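Local coordinates for ferric iron-binding protein HitA (Pseudomonas aeruginosa PAO1, PDB 6IWF), which binds ferric iron as a bacterial extracellular solute-binding protein and is involved in gallium internalization by the bacterium, at residues 72-77 / 228-233; 178-183 / 196-201; 220-225 / 283-288. All blocks are in the same frame, centred on the assembly; numbering follows the deposited sequence.

Contact 1. Residues 72-77 / 228-233; sequences GLLAKL and GAAVLK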
loop_
_atom_site.group_PDB
_atom_site.type_symbol
_atom_site.label_atom_id
_atom_site.label_comp_id
_atom_site.label_asym_id
_atom_site.label_seq_id
_atom_site.Cartn_x
_atom_site.Cartn_y
_atom_site.Cartn_z
ATOM N N GLY A 72 2.109 -15.406 15.322
ATOM C CA GLY A 72 3.313 -15.490 16.121
ATOM C C GLY A 72 4.580 -15.660 15.320
ATOM O O GLY A 72 5.610 -16.051 15.880
ATOM N N LEU A 73 4.545 -15.365 14.021
ATOM C CA LEU A 73 5.688 -15.618 13.159
ATOM C C LEU A 73 6.682 -14.462 13.116
ATOM O O LEU A 73 7.779 -14.629 12.563
ATOM C CB LEU A 73 5.207 -15.942 11.739
ATOM C CG LEU A 73 4.686 -17.377 11.611
ATOM C CD1 LEU A 73 3.798 -17.552 10.398
ATOM C CD2 LEU A 73 5.870 -18.329 11.567
ATOM N N LEU A 74 6.340 -13.315 13.692
ATOM C CA LEU A 74 7.162 -12.114 13.598
ATOM C C LEU A 74 7.837 -11.804 14.930
ATOM O O LEU A 74 7.207 -11.876 15.996
ATOM C CB LEU A 74 6.306 -10.923 13.160
ATOM C CG LEU A 74 5.524 -11.143 11.863
ATOM C CD1 LEU A 74 4.763 -9.841 11.474
ATOM C CD2 LEU A 74 6.425 -11.586 10.714
ATOM N N ALA A 75 9.117 -11.437 14.859
ATOM C CA ALA A 75 9.889 -11.095 16.049
ATOM C C ALA A 75 9.527 -9.701 16.546
ATOM O O ALA A 75 9.307 -8.784 15.753
ATOM C CB ALA A 75 11.387 -11.158 15.739
ATOM N N LYS A 76 9.491 -9.535 17.869
ATOM C CA LYS A 76 9.334 -8.196 18.425
ATOM C C LYS A 76 10.495 -7.315 17.961
ATOM O O LYS A 76 11.653 -7.738 17.948
ATOM C CB LYS A 76 9.258 -8.272 19.958
ATOM C CG LYS A 76 9.861 -7.084 20.722
ATOM C CD LYS A 76 9.046 -5.794 20.607
ATOM C CE LYS A 76 9.333 -4.863 21.792
ATOM N NZ LYS A 76 10.511 -3.967 21.575
ATOM N N LEU A 77 10.176 -6.096 17.539
ATOM C CA LEU A 77 11.197 -5.169 17.069
ATOM C C LEU A 77 11.858 -4.442 18.238
ATOM O O LEU A 77 11.234 -4.180 19.268
ATOM C CB LEU A 77 10.588 -4.146 16.111
ATOM C CG LEU A 77 10.153 -4.703 14.754
ATOM C CD1 LEU A 77 9.294 -3.664 14.027
ATOM C CD2 LEU A 77 11.364 -5.096 13.915
ATOM N N GLY A 228 4.753 -2.017 5.153
ATOM C CA GLY A 228 5.414 -2.342 6.400
ATOM C C GLY A 228 6.492 -3.391 6.257
ATOM O O GLY A 228 6.695 -3.993 5.201
ATOM N N ALA A 229 7.193 -3.604 7.365
ATOM C CA ALA A 229 8.282 -4.561 7.369
ATOM C C ALA A 229 8.364 -5.241 8.723
ATOM O O ALA A 229 7.878 -4.733 9.735
ATOM C CB ALA A 229 9.628 -3.908 7.047
ATOM N N ALA A 230 9.014 -6.394 8.729
ATOM C CA ALA A 230 9.072 -7.207 9.935
ATOM C C ALA A 230 10.267 -8.138 9.846
ATOM O O ALA A 230 10.717 -8.488 8.758
ATOM C CB ALA A 230 7.782 -8.020 10.129
ATOM N N VAL A 231 10.774 -8.522 11.016
ATOM C CA VAL A 231 11.789 -9.562 11.174
ATOM C C VAL A 231 11.092 -10.886 11.474
ATOM O O VAL A 231 10.208 -10.944 12.330
ATOM C CB VAL A 231 12.750 -9.195 12.316
ATOM C CG1 VAL A 231 13.727 -10.353 12.599
ATOM C CG2 VAL A 231 13.489 -7.902 11.977
ATOM N N LEU A 232 11.512 -11.960 10.805
ATOM C CA LEU A 232 10.905 -13.263 11.057
ATOM C C LEU A 232 11.455 -13.852 12.350
ATOM O O LEU A 232 12.661 -13.789 12.612
ATOM C CB LEU A 232 11.160 -14.222 9.892
ATOM C CG LEU A 232 10.278 -14.091 8.650
ATOM C CD1 LEU A 232 8.800 -14.174 9.036
ATOM C CD2 LEU A 232 10.565 -12.815 7.856
ATOM N N LYS A 233 10.561 -14.411 13.172
ATOM C CA LYS A 233 10.996 -15.023 14.424
ATOM C C LYS A 233 11.981 -16.156 14.174
ATOM O O LYS A 233 12.881 -16.397 14.991
ATOM C CB LYS A 233 9.777 -15.536 15.193
ATOM C CG LYS A 233 9.947 -15.564 16.694
ATOM C CD LYS A 233 8.635 -15.226 17.384
ATOM C CE LYS A 233 8.406 -16.085 18.611
ATOM N NZ LYS A 233 7.190 -15.624 19.339
HETATM O O HOH W 1 9.320 -7.788 13.328
#

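Contact 2. Residues 178-183 / 196-201; sequences TAMKAV and YYWYTL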
loop_
_atom_site.group_PDB
_atom_site.type_symbol
_atom_site.label_atom_id
_atom_site.label_comp_id
_atom_site.label_asym_id
_atom_site.label_seq_id
_atom_site.Cartn_x
_atom_site.Cartn_y
_atom_site.Cartn_z
ATOM N N THR A 178 -1.869 -0.313 -16.000
ATOM C CA THR A 178 -2.768 -0.314 -17.151
ATOM C C THR A 178 -3.936 0.656 -16.970
ATOM O O THR A 178 -4.288 1.391 -17.902
ATOM C CB THR A 178 -3.284 -1.730 -17.391
ATOM O OG1 THR A 178 -2.163 -2.622 -17.525
ATOM C CG2 THR A 178 -4.120 -1.776 -18.653
ATOM N N ALA A 179 -4.561 0.656 -15.791
ATOM C CA ALA A 179 -5.660 1.588 -15.529
ATOM C C ALA A 179 -5.188 3.042 -15.583
ATOM O O ALA A 179 -5.898 3.919 -16.108
ATOM C CB ALA A 179 -6.289 1.281 -14.166
ATOM N N MET A 180 -4.004 3.320 -15.040
ATOM C CA MET A 180 -3.479 4.684 -15.042
ATOM C C MET A 180 -3.137 5.132 -16.451
ATOM O O MET A 180 -3.451 6.260 -16.850
ATOM C CB MET A 180 -2.253 4.783 -14.128
ATOM C CG MET A 180 -1.582 6.152 -14.076
ATOM S SD MET A 180 -2.544 7.391 -13.165
ATOM C CE MET A 180 -3.173 8.401 -14.510
ATOM N N LYS A 181 -2.507 4.258 -17.237
ATOM C CA LYS A 181 -2.247 4.634 -18.616
ATOM C C LYS A 181 -3.543 4.771 -19.410
ATOM O O LYS A 181 -3.608 5.590 -20.332
ATOM C CB LYS A 181 -1.296 3.620 -19.263
ATOM C CG LYS A 181 0.144 3.738 -18.754
ATOM C CD LYS A 181 1.031 2.631 -19.317
ATOM C CE LYS A 181 2.505 2.794 -18.902
ATOM N NZ LYS A 181 3.393 1.750 -19.538
ATOM N N ALA A 182 -4.586 4.002 -19.065
ATOM C CA ALA A 182 -5.854 4.130 -19.779
ATOM C C ALA A 182 -6.491 5.496 -19.537
ATOM O O ALA A 182 -7.089 6.077 -20.450
ATOM C CB ALA A 182 -6.819 3.014 -19.376
ATOM N N VAL A 183 -6.376 6.032 -18.318
ATOM C CA VAL A 183 -6.826 7.405 -18.085
ATOM C C VAL A 183 -5.970 8.378 -18.876
ATOM O O VAL A 183 -6.481 9.295 -19.532
ATOM C CB VAL A 183 -6.799 7.746 -16.586
ATOM C CG1 VAL A 183 -7.194 9.221 -16.376
ATOM C CG2 VAL A 183 -7.722 6.831 -15.814
ATOM N N TYR A 196 0.715 6.917 -5.986
ATOM C CA TYR A 196 2.088 6.881 -6.485
ATOM C C TYR A 196 2.181 6.420 -7.938
ATOM O O TYR A 196 3.204 6.681 -8.582
ATOM C CB TYR A 196 2.960 6.005 -5.571
ATOM C CG TYR A 196 2.468 4.600 -5.391
ATOM C CD1 TYR A 196 2.679 3.646 -6.382
ATOM C CD2 TYR A 196 1.807 4.211 -4.233
ATOM C CE1 TYR A 196 2.235 2.344 -6.228
ATOM C CE2 TYR A 196 1.357 2.899 -4.073
ATOM C CZ TYR A 196 1.575 1.977 -5.083
ATOM O OH TYR A 196 1.139 0.669 -4.950
ATOM N N TYR A 197 1.133 5.778 -8.482
ATOM C CA TYR A 197 1.180 5.348 -9.883
ATOM C C TYR A 197 1.233 6.538 -10.829
ATOM O O TYR A 197 1.887 6.481 -11.878
ATOM C CB TYR A 197 -0.033 4.486 -10.222
ATOM C CG TYR A 197 -0.005 3.134 -9.568
ATOM C CD1 TYR A 197 0.778 2.107 -10.089
ATOM C CD2 TYR A 197 -0.769 2.877 -8.430
ATOM C CE1 TYR A 197 0.813 0.864 -9.485
ATOM C CE2 TYR A 197 -0.738 1.637 -7.826
ATOM C CZ TYR A 197 0.055 0.638 -8.358
ATOM O OH TYR A 197 0.083 -0.603 -7.763
ATOM N N TRP A 198 0.519 7.608 -10.499
ATOM C CA TRP A 198 0.585 8.809 -11.318
ATOM C C TRP A 198 2.005 9.367 -11.355
ATOM O O TRP A 198 2.503 9.750 -12.423
ATOM C CB TRP A 198 -0.399 9.846 -10.772
ATOM C CG TRP A 198 -0.547 11.079 -11.597
ATOM C CD1 TRP A 198 -1.450 11.299 -12.602
ATOM C CD2 TRP A 198 0.204 12.285 -11.461
ATOM N NE1 TRP A 198 -1.295 12.567 -13.107
ATOM C CE2 TRP A 198 -0.286 13.195 -12.425
ATOM C CE3 TRP A 198 1.249 12.686 -10.621
ATOM C CZ2 TRP A 198 0.234 14.480 -12.574
ATOM C CZ3 TRP A 198 1.771 13.967 -10.771
ATOM C CH2 TRP A 198 1.257 14.852 -11.740
ATOM N N TYR A 199 2.681 9.396 -10.201
ATOM C CA TYR A 199 4.032 9.950 -10.154
ATOM C C TYR A 199 5.028 9.082 -10.918
ATOM O O TYR A 199 5.924 9.607 -11.590
ATOM C CB TYR A 199 4.467 10.139 -8.699
ATOM C CG TYR A 199 3.743 11.268 -8.015
ATOM C CD1 TYR A 199 2.509 11.062 -7.389
ATOM C CD2 TYR A 199 4.259 12.562 -8.036
ATOM C CE1 TYR A 199 1.830 12.095 -6.769
ATOM C CE2 TYR A 199 3.587 13.600 -7.424
ATOM C CZ TYR A 199 2.375 13.370 -6.798
ATOM O OH TYR A 199 1.725 14.413 -6.187
ATOM N N THR A 200 4.897 7.753 -10.830
ATOM C CA THR A 200 5.778 6.886 -11.612
ATOM C C THR A 200 5.609 7.139 -13.105
ATOM O O THR A 200 6.597 7.254 -13.842
ATOM C CB THR A 200 5.513 5.415 -11.286
ATOM O OG1 THR A 200 5.691 5.199 -9.880
ATOM C CG2 THR A 200 6.477 4.525 -12.071
ATOM N N LEU A 201 4.361 7.255 -13.566
ATOM C CA LEU A 201 4.108 7.501 -14.982
ATOM C C LEU A 201 4.628 8.869 -15.408
ATOM O O LEU A 201 5.186 9.011 -16.504
ATOM C CB LEU A 201 2.609 7.384 -15.280
ATOM C CG LEU A 201 2.222 7.479 -16.754
ATOM C CD1 LEU A 201 2.923 6.369 -17.524
ATOM C CD2 LEU A 201 0.709 7.400 -16.942
#

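Contact 3. Residues 220-225 / 283-288; sequences PGALVT and DPPKLT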
loop_
_atom_site.group_PDB
_atom_site.type_symbol
_atom_site.label_atom_id
_atom_site.label_comp_id
_atom_site.label_asym_id
_atom_site.label_seq_id
_atom_site.Cartn_x
_atom_site.Cartn_y
_atom_site.Cartn_z
ATOM N N PRO A 220 -14.437 7.749 2.298
ATOM C CA PRO A 220 -13.764 6.439 2.251
ATOM C C PRO A 220 -12.718 6.373 1.152
ATOM O O PRO A 220 -11.708 5.679 1.309
ATOM C CB PRO A 220 -14.916 5.447 2.019
ATOM C CG PRO A 220 -16.135 6.154 2.564
ATOM C CD PRO A 220 -15.906 7.626 2.224
ATOM N N GLY A 221 -12.899 7.117 0.066
ATOM C CA GLY A 221 -11.929 7.091 -1.004
ATOM C C GLY A 221 -10.690 7.921 -0.760
ATOM O O GLY A 221 -9.848 8.002 -1.656
ATOM N N ALA A 222 -10.586 8.560 0.415
ATOM C CA ALA A 222 -9.397 9.286 0.853
ATOM C C ALA A 222 -8.530 8.442 1.792
ATOM O O ALA A 222 -7.653 8.973 2.483
ATOM C CB ALA A 222 -9.810 10.605 1.524
ATOM N N LEU A 223 -8.748 7.127 1.792
ATOM C CA LEU A 223 -8.060 6.198 2.676
ATOM C C LEU A 223 -6.544 6.301 2.540
ATOM O O LEU A 223 -6.007 6.328 1.429
ATOM C CB LEU A 223 -8.511 4.779 2.346
ATOM C CG LEU A 223 -7.891 3.659 3.168
ATOM C CD1 LEU A 223 -8.370 3.739 4.612
ATOM C CD2 LEU A 223 -8.224 2.271 2.530
ATOM N N VAL A 224 -5.862 6.340 3.682
ATOM C CA VAL A 224 -4.409 6.237 3.742
ATOM C C VAL A 224 -4.073 4.852 4.284
ATOM O O VAL A 224 -4.672 4.410 5.276
ATOM C CB VAL A 224 -3.816 7.356 4.617
ATOM C CG1 VAL A 224 -2.356 7.061 4.997
ATOM C CG2 VAL A 224 -3.955 8.693 3.900
ATOM N N THR A 225 -3.128 4.168 3.639
ATOM C CA THR A 225 -2.662 2.855 4.075
ATOM C C THR A 225 -1.139 2.847 4.171
ATOM O O THR A 225 -0.455 3.719 3.634
ATOM C CB THR A 225 -3.115 1.731 3.123
ATOM O OG1 THR A 225 -2.612 1.971 1.806
ATOM C CG2 THR A 225 -4.645 1.659 3.061
ATOM N N ASP A 283 -6.934 14.899 4.869
ATOM C CA ASP A 283 -8.198 14.696 5.570
ATOM C C ASP A 283 -8.733 13.264 5.369
ATOM O O ASP A 283 -9.870 13.075 4.960
ATOM C CB ASP A 283 -9.231 15.717 5.104
ATOM C CG ASP A 283 -10.391 15.945 6.118
ATOM O OD1 ASP A 283 -10.320 15.532 7.296
ATOM O OD2 ASP A 283 -11.385 16.578 5.716
ATOM N N PRO A 284 -7.922 12.247 5.677
ATOM C CA PRO A 284 -8.361 10.861 5.444
ATOM C C PRO A 284 -9.334 10.404 6.513
ATOM O O PRO A 284 -9.406 10.980 7.615
ATOM C CB PRO A 284 -7.050 10.057 5.533
ATOM C CG PRO A 284 -6.220 10.840 6.513
ATOM C CD PRO A 284 -6.557 12.293 6.241
ATOM N N PRO A 285 -10.089 9.351 6.231
ATOM C CA PRO A 285 -10.899 8.725 7.278
ATOM C C PRO A 285 -10.015 8.262 8.426
ATOM O O PRO A 285 -8.825 7.982 8.257
ATOM C CB PRO A 285 -11.564 7.540 6.552
ATOM C CG PRO A 285 -10.682 7.276 5.360
ATOM C CD PRO A 285 -10.090 8.582 4.969
ATOM N N LYS A 286 -10.599 8.224 9.623
ATOM C CA LYS A 286 -9.852 7.882 10.833
ATOM C C LYS A 286 -9.780 6.359 10.987
ATOM O O LYS A 286 -10.406 5.752 11.859
ATOM C CB LYS A 286 -10.499 8.545 12.043
ATOM C CG LYS A 286 -10.620 10.057 11.910
ATOM C CD LYS A 286 -9.243 10.726 11.985
ATOM C CE LYS A 286 -9.374 12.227 12.243
ATOM N NZ LYS A 286 -8.051 12.919 12.222
ATOM N N LEU A 287 -8.994 5.734 10.103
ATOM C CA LEU A 287 -8.788 4.291 10.112
ATOM C C LEU A 287 -7.301 3.996 10.178
ATOM O O LEU A 287 -6.544 4.465 9.326
ATOM C CB LEU A 287 -9.353 3.607 8.870
ATOM C CG LEU A 287 -10.860 3.715 8.661
ATOM C CD1 LEU A 287 -11.214 3.354 7.227
ATOM C CD2 LEU A 287 -11.570 2.809 9.644
ATOM N N THR A 288 -6.909 3.194 11.146
ATOM C CA THR A 288 -5.538 2.747 11.323
ATOM C C THR A 288 -5.339 1.395 10.677
ATOM O O THR A 288 -6.301 0.706 10.327
ATOM C CB THR A 288 -5.214 2.645 12.810
ATOM O OG1 THR A 288 -6.051 1.631 13.383
ATOM C CG2 THR A 288 -5.445 3.969 13.505
HETATM O O HOH W 2 -7.179 6.577 6.440
#

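Contact 1. Residues 72-77 / 228-233
Leu-74 straddles the methyl of Ala-230 with both branches, CD1 at 3.8 Å from CB and CD2 at 3.9 Å. Its CG stands anti to the carbonyl carbon (chi1 -55°), and CD2 also meets Leu-232 CD1, the two leucines crossing obliquely. The single methyl of Ala-230 fits against both branches of this fork. Val-231 divides its branches between two neighbours: CG1 lies against Ala-75 CB, and CG2 against Leu-77 CD2 at 4.0 Å. Ala-241 and Val-245 of helix 238-248 also touch Val-231.

The backbones are joined by a single beta bridge, Leu-74 with Leu-232, where the loop after helix 63-70 meets the end of strand 224-231 in the solute-binding protein fold. Two nearly straight bonds flank it: Ala-75 N gives to Val-231 O at 2.8 Å, and Lys-233 N to Leu-73 O at 2.9 Å. A water accepts from Val-231 N at 2.8 Å and is shared with Ala-75 O, extending the link.

At the exposed edge Lys-233 lays its aliphatic chain over the loop, CB 3.4 Å from Leu-73 O and CD 3.5 Å from Gly-72 O. Gly-72 closes helix 63-70 in a Schellman motif, its positive phi suited to a residue without CB.

Contact 2. Residues 178-183 / 196-201
Met-180 and Leu-201 supply most of the apolar contact between helices 176-184 and 196-205, with Met-180 CG resting 3.9 Å from Leu-201 CD2. In Met-180 CG is anti to the backbone N (chi1 178°), and the chain then bends at chi2 and chi3. An unbranched, flexible side chain suits this place, since it can touch three residues on one helix: its CG also comes within 4.5 Å of Tyr-197 CB, and its far end reaches Trp-198. Leu-201 turns its other branch to Lys-181, CD1 lying 3.9 Å from Lys-181 CE. The lysine thus contributes its methylenes, extended beyond CG, at the exposed border of the contact.

The sulfur adds a Met-aromatic contact at the indole edge. Met-180 SD is 5.1 Å from the centroid of the five-membered ring of Trp-198 and 79° off its normal, while Met-180 CE sits near the ring plane, 3.9 Å from Trp-198 CD1. Tyr-197 has its CB beside Met-180, but its ring leads away, where CE1 of Tyr-196 lies 3.4 Å above the ring plane, toward the rim.

The axes of segments 178-183 and 196-201 approach to 10.0 Å and cross at -67°, a steep angle that concentrates the packing in a few side chains. Strand 190-194 lies between the two helices in the chain, and Met-180 also touches its Ile-193, placing the contact within the mixed alpha/beta architecture of the solute-binding fold.

Polar bonds run to other parts of the chain. Trp-198 NE1 bonds to Ser-210 O, which satisfies the indole N-H and helps to hold the ring. Tyr-196 and Tyr-197 are ligands of ferric iron along with His-12 and Glu-60; no iron is bound in this model, and Tyr-196 OH is hydrogen-bonded to Glu-60 OE1.

Contact 3. Residues 220-225 / 283-288
Leu-223 and Leu-287 meet through their CD1 methyls, 3.9 Å apart, the side chains crossing at about a right angle. Although the CB of Leu-223 points away from 283-288, CG lies anti to the backbone N (chi1 180°), and chi2 (68°) then sets CD1, which reaches Leu-287. Two consecutive prolines provide the other apolar surfaces. Val-224 CG2 packs on Pro-284 CB at 3.8 Å, and Ala-222 CB faces Pro-285 CD at 4.0 Å. The small alanine suits a place where the backbones come close, its CA 5.0 Å from that of Pro-284.

Proline carbons also line a carbonyl: Ala-222 O lies 3.3 Å from Pro-284 CB and 3.5 Å from Pro-285 CD. No direct hydrogen bond joins 220-225 to 283-288. Instead one water spans them, accepting from Val-224 N at 3.1 Å and donating to Pro-285 O at 2.8 Å.

The loop lies over the beginning of strand 224-231, which pairs with strand 97-108, while Leu-153 of helix 141-154 touches both Pro-285 and Leu-287. Lacking N-H groups, the two prolines cannot donate backbone bonds but can still accept them, and the link consists of van der Waals packing plus the one water that Pro-285 O receives.

Overall arrangement
Contacts 1 and 3 share strand 224-231, gripping its end and its beginning respectively, with centres about 25 Å apart. Contact 2 instead pairs two helices, on the opposite side of the chain's centre from contact 1. All three are partly buried, each combining buried apolar residues with an exposed border, and the centre of contact 3 lies nearest that of the chain, about 12 Å away. Their chemistry differs with the elements joined: contact 1 has direct backbone bonds as well as a water, contact 2 has side-chain packing and a sulfur-aromatic contact, and contact 3 sets proline surfaces against the strand with only a water between the backbones. Contact 2 alone contains iron ligands; contact 1 lies away from them.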